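Local structure of Blr3880 protein (Bradyrhizobium japonicum, 2OOD) at residues Val6-Arg9 and Gly10-Asp14; Lys121-Leu124 and Asp125-Ala129; Val275-Asn279 and Asn280-Arg284; Ala312-Pro315 and Glu316-Val319. The protein probably catalyses the zinc-dependent hydrolytic deamination of guanine to xanthine and ammonia, a step of purine breakdown. One frame throughout, in Å; residues are numbered along the deposited sequence.

Interaction 1: residues Val6-Arg9 and Gly10-Asp14; sequences VGIR and GTFFD
Ile8 and Phe12 fill the inner side of a sharp corner in the chain, their side chains crossing at about a right angle. The branch methyl CG2 of Ile8 comes obliquely to the ring, 3.7 Å from Phe12 CZ. The ring is brought there because CG of Phe12 stands anti to its own carbonyl carbon (chi1 -74°), which leans it back toward the residues before the bend, and Phe12 CE2 reaches within 4.3 Å of Arg9 C. Ile71 packs against both side chains, while Phe48 and Phe398 meet the Phe12 ring edge-to-face, so this side is buried and apolar. The other side is partly exposed and adds little packing between the two strands; its polar ends are held by neighbours beyond the corner. Arg9, its chain extended from CG to NE, forms a salt bridge to Asp35 and a cation-pi contact with Tyr51, and Thr11 OG1 is hydrogen-bonded to Gln34 O. Between them Gly10 has backbone angles of 151° and -170°, at which a beta carbon would jam against the carbonyl oxygen of Arg9. The corner passes the chain from one sheet (strand 5-9) to another (strand 11-15), as in the small beta domain flanking the barrel of amidohydrolases.

Interaction 2: residues Lys121-Leu124 and Asp125-Ala129; sequences KRFL and DALLA
Lys121 and Asp125, one turn apart on helix 113-129, join in a salt bridge, with Lys121 NZ 2.8 Å from Asp125 OD2, though as a hydrogen bond it is weak. The lysine starts out with CG anti to its backbone N, then bends at chi2 and again at its last torsion (chi4 -52°), which turns the ammonium toward the carboxylate. The other oxygen, Asp125 OD1, is held by a second salt bridge to Arg156 of helix 143-156, so each carboxylate oxygen has a cationic partner. The backbone is satisfied in helical fashion: Asp125 N donates to Lys121 O at 3.0 Å, and the amides of Ala126, Leu127 and Leu128 follow to Arg122 O, Phe123 O and Leu124 O. Lys121 O also takes a weak hydrogen bond from Arg156, and Leu128 O is used by Thr456 OG1. On the buried side the contact is apolar: Leu127, packed on barrel strand 132-138, sets CD1 over one face of the Phe123 ring, 4.1 Å from the centroid, in a CH-pi contact. Arg122 pairs through NE with Glu118 and makes a cation-pi contact with Trp420 of the second subunit, whose Leu416 packs on Asp125. An aspartate flanked by a lysine and an arginine is likely to stay ionised, and its charge links helix 113-129 to helix 143-156, on a face of the first helix that the second subunit also touches.

Interaction 3: residues Val275-Asn279 and Asn280-Arg284; sequences VYLSN and NEFRR
Ser278, extended in its backbone (phi -85°, psi 165°), ends the loop and starts helix 279-288, whose first turn closes as Phe282 N donates to Ser278 O at 3.0 Å. Ser278, at the N-cap, and Glu281, three residues on, exchange hydrogen bonds. Glu281 N donates to Ser278 OG, 3.0 Å away, and in return Ser278 N donates to Glu281 OE1 at 2.8 Å, meeting the lone pair turned away from the other oxygen. A water bonded to Tyr276 O also donates to Glu281 OE1, while Glu281 OE2 accepts from the backbone N of Leu256, so both oxygens of this buried carboxylate are engaged. Replacing Glu281 by alanine would take away the acceptor of Ser278 N and the bond from Leu256 N, and is likely to let the start of the helix fray. Beside the cap, Leu277 CD1 lies over one face of the Phe282 ring, 4.1 Å from its centroid, with the two side chains at about a right angle. Arg283 bends at chi3 (-54°), which lays one face of its guanidinium over Asn279 O; Arg283 NH1 is 3.7 Å from that oxygen. The reciprocal Ser-Glu pair is a capping box, set at the N-terminus of a barrel helix that follows strand 269-272 and the guanine-pocket residue His273, within the TIM-barrel-like amidohydrolase fold.

Interaction 4: residues Ala312-Pro315 and Glu316-Val319; sequences ATDP and EHRV
The Asp314 side chain lies alongside that of His317 and points the same way, its OD2 at the ring edge, 3.6 Å from His317 CD2, with carboxylate and imidazole planes 70° apart. CG of Asp314 is anti to the backbone N (chi1 171°), which carries the carboxylate forward over the residues that follow. There Asp314 OD1 accepts from Glu316 N at 3.0 Å, met from above the carboxylate plane, while Asp314 O takes His317 N at 3.0 Å. A water donates to both Asp314 OD2 and Glu316 OE1, bridging two like-charged groups whose nearest oxygens, Asp314 OD1 and Glu316 OE1, are 4.4 Å apart. Arg311 forms a salt bridge with Asp314 OD2 and probably offsets some of that negative charge. A leucine in place of Asp314 would probably leave Glu316 N without this acceptor and Arg311 without this counter-charge, so the turn would be less firmly set. Where the two arms of the loop come together, Val319 N donates to Ala312 O at 2.9 Å, an almost straight bond. Arg318 folds against Ala312 and Thr313, its CD 3.4 Å from Ala312 O, with Thr313 CG2 over one face of its guanidinium; its charged end goes on to Asp18 and to Trp20, the latter in a cation-pi contact. An Asx turn is thus superposed on a type I beta turn from Asp314 to His317, in the loop joining helix 309-312 to strand 320-323 of the barrel, away from the zinc site.

The four contacts follow one another along the chain. Interaction 1 is in the N-terminal beta region, where strands 5-9 and 11-15 belong to different sheets; the other three lie in the TIM-barrel-like part of the amidohydrolase fold. Interaction 2, on helix 113-129, is about 24 Å from interaction 1 between centres and about 34 Å from interaction 3, on the opposite side of the chain's centre. Interactions 3 and 4 are neighbours, their centres about 11 Å apart: Phe282 CE1 packs on Ala312 CB at 3.8 Å, and Arg283 meets His317. The helix start at 279 and the turn before strand 320-323 therefore pack directly on each other, beside barrel strands 269-272, 291-294 and 320-323, which pair in that order, while interactions 1 and 2 lie in separate parts of the subunit.

Interaction 1: residues Val6-Arg9 and Gly10-Asp14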
loop_
_atom_site.group_PDB
_atom_site.type_symbol
_atom_site.label_atom_id
_atom_site.label_comp_id
_atom_site.label_asym_id
_atom_site.label_seq_id
_atom_site.Cartn_x
_atom_site.Cartn_y
_atom_site.Cartn_z
ATOM N N VAL A 6 -5.089 -36.918 8.606
ATOM C CA VAL A 6 -3.988 -36.602 7.715
ATOM C C VAL A 6 -2.891 -35.821 8.435
ATOM O O VAL A 6 -3.145 -35.155 9.441
ATOM C CB VAL A 6 -4.497 -35.799 6.499
ATOM C CG1 VAL A 6 -5.113 -34.480 6.968
ATOM C CG2 VAL A 6 -3.351 -35.570 5.508
ATOM N N GLY A 7 -1.671 -35.912 7.917
ATOM C CA GLY A 7 -0.559 -35.223 8.534
ATOM C C GLY A 7 0.151 -34.287 7.576
ATOM O O GLY A 7 0.615 -34.704 6.509
ATOM N N ILE A 8 0.246 -33.017 7.957
ATOM C CA ILE A 8 0.898 -32.030 7.113
ATOM C C ILE A 8 2.354 -31.850 7.507
ATOM O O ILE A 8 2.677 -31.666 8.684
ATOM C CB ILE A 8 0.175 -30.664 7.184
ATOM C CG1 ILE A 8 -1.203 -30.766 6.523
ATOM C CG2 ILE A 8 0.992 -29.604 6.468
ATOM C CD1 ILE A 8 -2.189 -31.603 7.280
ATOM N N ARG A 9 3.230 -31.903 6.513
ATOM C CA ARG A 9 4.652 -31.757 6.753
ATOM C C ARG A 9 5.251 -30.579 5.999
ATOM O O ARG A 9 4.850 -30.286 4.872
ATOM C CB ARG A 9 5.381 -33.029 6.338
ATOM C CG ARG A 9 6.877 -32.926 6.460
ATOM C CD ARG A 9 7.557 -34.157 5.919
ATOM N NE ARG A 9 8.996 -34.098 6.131
ATOM C CZ ARG A 9 9.812 -35.138 6.009
ATOM N NH1 ARG A 9 9.327 -36.322 5.674
ATOM N NH2 ARG A 9 11.110 -34.994 6.233
ATOM N N GLY A 10 6.225 -29.925 6.629
ATOM C CA GLY A 10 6.895 -28.793 6.013
ATOM C C GLY A 10 7.407 -27.815 7.054
ATOM O O GLY A 10 7.418 -28.118 8.252
ATOM N N THR A 11 7.843 -26.643 6.595
ATOM C CA THR A 11 8.340 -25.593 7.485
ATOM C C THR A 11 7.172 -24.829 8.141
ATOM O O THR A 11 6.340 -24.228 7.452
ATOM C CB THR A 11 9.204 -24.593 6.709
ATOM O OG1 THR A 11 10.261 -25.294 6.046
ATOM C CG2 THR A 11 9.798 -23.561 7.653
ATOM N N PHE A 12 7.125 -24.855 9.470
ATOM C CA PHE A 12 6.068 -24.199 10.236
ATOM C C PHE A 12 6.552 -23.006 11.067
ATOM O O PHE A 12 7.662 -23.016 11.603
ATOM C CB PHE A 12 5.416 -25.210 11.178
ATOM C CG PHE A 12 4.518 -26.189 10.495
ATOM C CD1 PHE A 12 3.200 -25.859 10.217
ATOM C CD2 PHE A 12 4.981 -27.452 10.135
ATOM C CE1 PHE A 12 2.344 -26.775 9.592
ATOM C CE2 PHE A 12 4.132 -28.378 9.506
ATOM C CZ PHE A 12 2.814 -28.033 9.238
ATOM N N PHE A 13 5.693 -21.997 11.193
ATOM C CA PHE A 13 5.999 -20.794 11.967
ATOM C C PHE A 13 4.717 -20.265 12.618
ATOM O O PHE A 13 3.790 -19.854 11.929
ATOM C CB PHE A 13 6.583 -19.709 11.052
ATOM C CG PHE A 13 7.139 -18.507 11.789
ATOM C CD1 PHE A 13 8.504 -18.387 12.026
ATOM C CD2 PHE A 13 6.300 -17.492 12.238
ATOM C CE1 PHE A 13 9.024 -17.272 12.699
ATOM C CE2 PHE A 13 6.816 -16.379 12.910
ATOM C CZ PHE A 13 8.178 -16.276 13.136
ATOM N N ASP A 14 4.658 -20.276 13.942
ATOM C CA ASP A 14 3.481 -19.758 14.627
ATOM C C ASP A 14 3.874 -19.147 15.969
ATOM O O ASP A 14 5.051 -19.109 16.315
ATOM C CB ASP A 14 2.410 -20.854 14.780
ATOM C CG ASP A 14 2.827 -21.975 15.719
ATOM O OD1 ASP A 14 4.015 -22.369 15.719
ATOM O OD2 ASP A 14 1.944 -22.470 16.451
#

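Interaction 2: residues Lys121-Leu124 and Asp125-Ala129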
loop_
_atom_site.group_PDB
_atom_site.type_symbol
_atom_site.label_atom_id
_atom_site.label_comp_id
_atom_site.label_asym_id
_atom_site.label_seq_id
_atom_site.Cartn_x
_atom_site.Cartn_y
_atom_site.Cartn_z
ATOM N N LYS A 121 -20.438 -15.531 -2.373
ATOM C CA LYS A 121 -19.551 -16.469 -3.039
ATOM C C LYS A 121 -18.227 -15.783 -3.372
ATOM O O LYS A 121 -17.151 -16.296 -3.062
ATOM C CB LYS A 121 -20.209 -16.972 -4.323
ATOM C CG LYS A 121 -19.386 -17.994 -5.089
ATOM C CD LYS A 121 -19.648 -17.883 -6.589
ATOM C CE LYS A 121 -18.884 -18.945 -7.373
ATOM N NZ LYS A 121 -17.425 -18.980 -7.040
ATOM N N ARG A 122 -18.311 -14.616 -4.000
ATOM C CA ARG A 122 -17.116 -13.865 -4.374
ATOM C C ARG A 122 -16.371 -13.334 -3.157
ATOM O O ARG A 122 -15.142 -13.240 -3.159
ATOM C CB ARG A 122 -17.503 -12.713 -5.295
ATOM C CG ARG A 122 -17.975 -13.175 -6.648
ATOM C CD ARG A 122 -18.712 -12.079 -7.351
ATOM N NE ARG A 122 -19.078 -12.454 -8.711
ATOM C CZ ARG A 122 -18.206 -12.667 -9.694
ATOM N NH1 ARG A 122 -16.901 -12.547 -9.473
ATOM N NH2 ARG A 122 -18.643 -12.989 -10.906
ATOM N N PHE A 123 -17.126 -12.990 -2.120
ATOM C CA PHE A 123 -16.556 -12.484 -0.883
ATOM C C PHE A 123 -15.650 -13.548 -0.263
ATOM O O PHE A 123 -14.492 -13.279 0.048
ATOM C CB PHE A 123 -17.694 -12.126 0.074
ATOM C CG PHE A 123 -17.246 -11.700 1.440
ATOM C CD1 PHE A 123 -16.653 -10.462 1.640
ATOM C CD2 PHE A 123 -17.456 -12.526 2.539
ATOM C CE1 PHE A 123 -16.278 -10.050 2.919
ATOM C CE2 PHE A 123 -17.085 -12.126 3.821
ATOM C CZ PHE A 123 -16.496 -10.883 4.008
ATOM N N LEU A 124 -16.179 -14.756 -0.087
ATOM C CA LEU A 124 -15.412 -15.845 0.505
ATOM C C LEU A 124 -14.275 -16.339 -0.392
ATOM O O LEU A 124 -13.238 -16.776 0.107
ATOM C CB LEU A 124 -16.342 -17.003 0.884
ATOM C CG LEU A 124 -17.280 -16.693 2.058
ATOM C CD1 LEU A 124 -18.292 -17.795 2.234
ATOM C CD2 LEU A 124 -16.469 -16.523 3.324
ATOM N N ASP A 125 -14.456 -16.277 -1.709
ATOM C CA ASP A 125 -13.387 -16.704 -2.613
ATOM C C ASP A 125 -12.214 -15.730 -2.480
ATOM O O ASP A 125 -11.067 -16.144 -2.362
ATOM C CB ASP A 125 -13.853 -16.720 -4.075
ATOM C CG ASP A 125 -14.827 -17.844 -4.379
ATOM O OD1 ASP A 125 -15.034 -18.728 -3.523
ATOM O OD2 ASP A 125 -15.386 -17.842 -5.494
ATOM N N ALA A 126 -12.509 -14.433 -2.496
ATOM C CA ALA A 126 -11.475 -13.415 -2.370
ATOM C C ALA A 126 -10.711 -13.573 -1.059
ATOM O O ALA A 126 -9.493 -13.414 -1.023
ATOM C CB ALA A 126 -12.091 -12.037 -2.447
ATOM N N LEU A 127 -11.432 -13.888 0.012
ATOM C CA LEU A 127 -10.817 -14.075 1.316
ATOM C C LEU A 127 -9.870 -15.266 1.357
ATOM O O LEU A 127 -8.806 -15.198 1.966
ATOM C CB LEU A 127 -11.890 -14.254 2.393
ATOM C CG LEU A 127 -12.573 -12.987 2.906
ATOM C CD1 LEU A 127 -13.599 -13.356 3.962
ATOM C CD2 LEU A 127 -11.532 -12.045 3.480
ATOM N N LEU A 128 -10.258 -16.361 0.715
ATOM C CA LEU A 128 -9.433 -17.559 0.702
ATOM C C LEU A 128 -8.191 -17.381 -0.162
ATOM O O LEU A 128 -7.100 -17.822 0.205
ATOM C CB LEU A 128 -10.253 -18.758 0.211
ATOM C CG LEU A 128 -11.371 -19.220 1.148
ATOM C CD1 LEU A 128 -12.197 -20.272 0.443
ATOM C CD2 LEU A 128 -10.796 -19.768 2.443
ATOM N N ALA A 129 -8.359 -16.739 -1.311
ATOM C CA ALA A 129 -7.243 -16.504 -2.212
ATOM C C ALA A 129 -6.311 -15.491 -1.578
ATOM O O ALA A 129 -5.192 -15.292 -2.044
ATOM C CB ALA A 129 -7.749 -15.984 -3.537
#

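Interaction 3: residues Val275-Asn279 and Asn280-Arg284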
loop_
_atom_site.group_PDB
_atom_site.type_symbol
_atom_site.label_atom_id
_atom_site.label_comp_id
_atom_site.label_asym_id
_atom_site.label_seq_id
_atom_site.Cartn_x
_atom_site.Cartn_y
_atom_site.Cartn_z
ATOM N N VAL A 275 -8.489 5.122 15.790
ATOM C CA VAL A 275 -8.218 6.472 15.294
ATOM C C VAL A 275 -8.440 7.700 16.183
ATOM O O VAL A 275 -7.506 8.463 16.404
ATOM C CB VAL A 275 -8.912 6.705 13.943
ATOM C CG1 VAL A 275 -8.184 7.806 13.189
ATOM C CG2 VAL A 275 -8.889 5.440 13.124
ATOM N N TYR A 276 -9.649 7.913 16.686
ATOM C CA TYR A 276 -9.886 9.083 17.523
ATOM C C TYR A 276 -10.275 8.823 18.974
ATOM O O TYR A 276 -10.945 9.643 19.599
ATOM C CB TYR A 276 -10.911 9.992 16.846
ATOM C CG TYR A 276 -10.337 10.652 15.616
ATOM C CD1 TYR A 276 -9.397 11.667 15.725
ATOM C CD2 TYR A 276 -10.663 10.204 14.346
ATOM C CE1 TYR A 276 -8.786 12.215 14.599
ATOM C CE2 TYR A 276 -10.059 10.745 13.211
ATOM C CZ TYR A 276 -9.117 11.748 13.347
ATOM O OH TYR A 276 -8.473 12.259 12.232
ATOM N N LEU A 277 -9.829 7.696 19.512
ATOM C CA LEU A 277 -10.112 7.333 20.895
ATOM C C LEU A 277 -9.116 8.025 21.820
ATOM O O LEU A 277 -7.942 8.167 21.478
ATOM C CB LEU A 277 -9.978 5.819 21.094
ATOM C CG LEU A 277 -10.911 4.811 20.425
ATOM C CD1 LEU A 277 -10.279 3.442 20.500
ATOM C CD2 LEU A 277 -12.266 4.806 21.100
ATOM N N SER A 278 -9.585 8.433 22.996
ATOM C CA SER A 278 -8.736 9.093 23.987
ATOM C C SER A 278 -8.022 8.028 24.813
ATOM O O SER A 278 -8.405 6.862 24.779
ATOM C CB SER A 278 -9.593 9.940 24.918
ATOM O OG SER A 278 -10.532 9.128 25.608
ATOM N N ASN A 279 -6.993 8.421 25.557
ATOM C CA ASN A 279 -6.274 7.464 26.387
ATOM C C ASN A 279 -7.225 6.904 27.425
ATOM O O ASN A 279 -7.101 5.754 27.843
ATOM C CB ASN A 279 -5.094 8.127 27.087
ATOM C CG ASN A 279 -4.074 8.638 26.114
ATOM O OD1 ASN A 279 -2.969 9.025 26.487
ATOM N ND2 ASN A 279 -4.445 8.649 24.842
ATOM N N ASN A 280 -8.179 7.729 27.839
ATOM C CA ASN A 280 -9.168 7.319 28.816
ATOM C C ASN A 280 -10.019 6.205 28.208
ATOM O O ASN A 280 -10.269 5.181 28.847
ATOM C CB ASN A 280 -10.052 8.512 29.202
ATOM C CG ASN A 280 -11.136 8.134 30.190
ATOM O OD1 ASN A 280 -10.867 7.487 31.201
ATOM N ND2 ASN A 280 -12.368 8.541 29.907
ATOM N N GLU A 281 -10.456 6.407 26.969
ATOM C CA GLU A 281 -11.266 5.405 26.291
ATOM C C GLU A 281 -10.479 4.105 26.134
ATOM O O GLU A 281 -11.030 3.021 26.301
ATOM C CB GLU A 281 -11.744 5.934 24.931
ATOM C CG GLU A 281 -12.871 6.958 25.052
ATOM C CD GLU A 281 -13.268 7.571 23.721
ATOM O OE1 GLU A 281 -12.399 8.198 23.076
ATOM O OE2 GLU A 281 -14.447 7.430 23.320
ATOM N N PHE A 282 -9.190 4.206 25.830
ATOM C CA PHE A 282 -8.378 3.007 25.693
ATOM C C PHE A 282 -8.319 2.297 27.040
ATOM O O PHE A 282 -8.547 1.091 27.117
ATOM C CB PHE A 282 -6.957 3.345 25.232
ATOM C CG PHE A 282 -6.799 3.420 23.736
ATOM C CD1 PHE A 282 -7.129 2.339 22.930
ATOM C CD2 PHE A 282 -6.276 4.555 23.132
ATOM C CE1 PHE A 282 -6.937 2.387 21.542
ATOM C CE2 PHE A 282 -6.083 4.607 21.743
ATOM C CZ PHE A 282 -6.415 3.516 20.956
ATOM N N ARG A 283 -8.020 3.041 28.105
ATOM C CA ARG A 283 -7.938 2.442 29.430
ATOM C C ARG A 283 -9.238 1.760 29.837
ATOM O O ARG A 283 -9.210 0.700 30.451
ATOM C CB ARG A 283 -7.556 3.483 30.488
ATOM C CG ARG A 283 -6.079 3.884 30.493
ATOM C CD ARG A 283 -5.702 4.643 31.776
ATOM N NE ARG A 283 -6.575 5.799 32.008
ATOM C CZ ARG A 283 -6.391 7.011 31.480
ATOM N NH1 ARG A 283 -5.342 7.249 30.688
ATOM N NH2 ARG A 283 -7.277 7.978 31.714
ATOM N N ARG A 284 -10.375 2.360 29.502
ATOM C CA ARG A 284 -11.661 1.775 29.860
ATOM C C ARG A 284 -11.869 0.438 29.156
ATOM O O ARG A 284 -12.317 -0.532 29.770
ATOM C CB ARG A 284 -12.808 2.728 29.509
ATOM C CG ARG A 284 -12.712 4.083 30.183
ATOM C CD ARG A 284 -14.057 4.543 30.666
ATOM N NE ARG A 284 -14.989 4.807 29.578
ATOM C CZ ARG A 284 -14.907 5.857 28.768
ATOM N NH1 ARG A 284 -13.927 6.737 28.925
ATOM N NH2 ARG A 284 -15.816 6.041 27.820
HETATM O O HOH W 1 -13.400 9.082 20.743
#

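Interaction 4: residues Ala312-Pro315 and Glu316-Val319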
loop_
_atom_site.group_PDB
_atom_site.type_symbol
_atom_site.label_atom_id
_atom_site.label_comp_id
_atom_site.label_asym_id
_atom_site.label_seq_id
_atom_site.Cartn_x
_atom_site.Cartn_y
_atom_site.Cartn_z
ATOM N N ALA A 312 -2.467 1.589 22.196
ATOM C CA ALA A 312 -3.292 0.413 22.419
ATOM C C ALA A 312 -2.464 -0.751 22.962
ATOM O O ALA A 312 -2.991 -1.621 23.653
ATOM C CB ALA A 312 -3.973 0.011 21.124
ATOM N N THR A 313 -1.170 -0.760 22.652
ATOM C CA THR A 313 -0.274 -1.816 23.111
ATOM C C THR A 313 0.453 -1.470 24.406
ATOM O O THR A 313 1.385 -2.162 24.811
ATOM C CB THR A 313 0.776 -2.156 22.045
ATOM O OG1 THR A 313 1.471 -0.965 21.658
ATOM C CG2 THR A 313 0.110 -2.774 20.834
ATOM N N ASP A 314 0.030 -0.389 25.048
ATOM C CA ASP A 314 0.619 0.038 26.309
ATOM C C ASP A 314 0.474 -1.087 27.333
ATOM O O ASP A 314 -0.642 -1.450 27.702
ATOM C CB ASP A 314 -0.106 1.293 26.806
ATOM C CG ASP A 314 0.300 1.691 28.212
ATOM O OD1 ASP A 314 1.283 1.128 28.736
ATOM O OD2 ASP A 314 -0.361 2.576 28.792
ATOM N N PRO A 315 1.598 -1.644 27.815
ATOM C CA PRO A 315 1.548 -2.733 28.798
ATOM C C PRO A 315 0.824 -2.442 30.124
ATOM O O PRO A 315 0.373 -3.369 30.797
ATOM C CB PRO A 315 3.020 -3.103 28.983
ATOM C CG PRO A 315 3.722 -1.836 28.705
ATOM C CD PRO A 315 2.991 -1.282 27.513
ATOM N N GLU A 316 0.690 -1.171 30.495
ATOM C CA GLU A 316 -0.001 -0.824 31.738
ATOM C C GLU A 316 -1.513 -0.836 31.521
ATOM O O GLU A 316 -2.288 -0.985 32.464
ATOM C CB GLU A 316 0.434 0.564 32.244
ATOM C CG GLU A 316 1.949 0.711 32.433
ATOM C CD GLU A 316 2.358 2.037 33.098
ATOM O OE1 GLU A 316 1.853 3.114 32.677
ATOM O OE2 GLU A 316 3.199 2.001 34.036
ATOM N N HIS A 317 -1.928 -0.682 30.268
ATOM C CA HIS A 317 -3.348 -0.668 29.928
ATOM C C HIS A 317 -3.542 -1.307 28.556
ATOM O O HIS A 317 -4.164 -0.723 27.666
ATOM C CB HIS A 317 -3.861 0.772 29.911
ATOM C CG HIS A 317 -3.637 1.507 31.197
ATOM N ND1 HIS A 317 -4.479 1.385 32.282
ATOM C CD2 HIS A 317 -2.651 2.355 31.578
ATOM C CE1 HIS A 317 -4.022 2.129 33.274
ATOM N NE2 HIS A 317 -2.916 2.727 32.873
ATOM N N ARG A 318 -3.004 -2.514 28.403
ATOM C CA ARG A 318 -3.080 -3.254 27.152
ATOM C C ARG A 318 -4.515 -3.456 26.683
ATOM O O ARG A 318 -5.375 -3.897 27.434
ATOM C CB ARG A 318 -2.364 -4.597 27.312
ATOM C CG ARG A 318 -2.187 -5.383 26.031
ATOM C CD ARG A 318 -1.633 -4.523 24.906
ATOM N NE ARG A 318 -1.718 -5.204 23.615
ATOM C CZ ARG A 318 -0.836 -6.106 23.204
ATOM N NH1 ARG A 318 0.192 -6.415 23.987
ATOM N NH2 ARG A 318 -0.983 -6.700 22.025
ATOM N N VAL A 319 -4.762 -3.101 25.428
ATOM C CA VAL A 319 -6.077 -3.231 24.820
ATOM C C VAL A 319 -6.044 -4.412 23.856
ATOM O O VAL A 319 -5.081 -4.570 23.109
ATOM C CB VAL A 319 -6.454 -1.951 24.026
ATOM C CG1 VAL A 319 -7.778 -2.135 23.316
ATOM C CG2 VAL A 319 -6.524 -0.768 24.960
HETATM O O HOH W 2 -0.086 4.583 30.807
#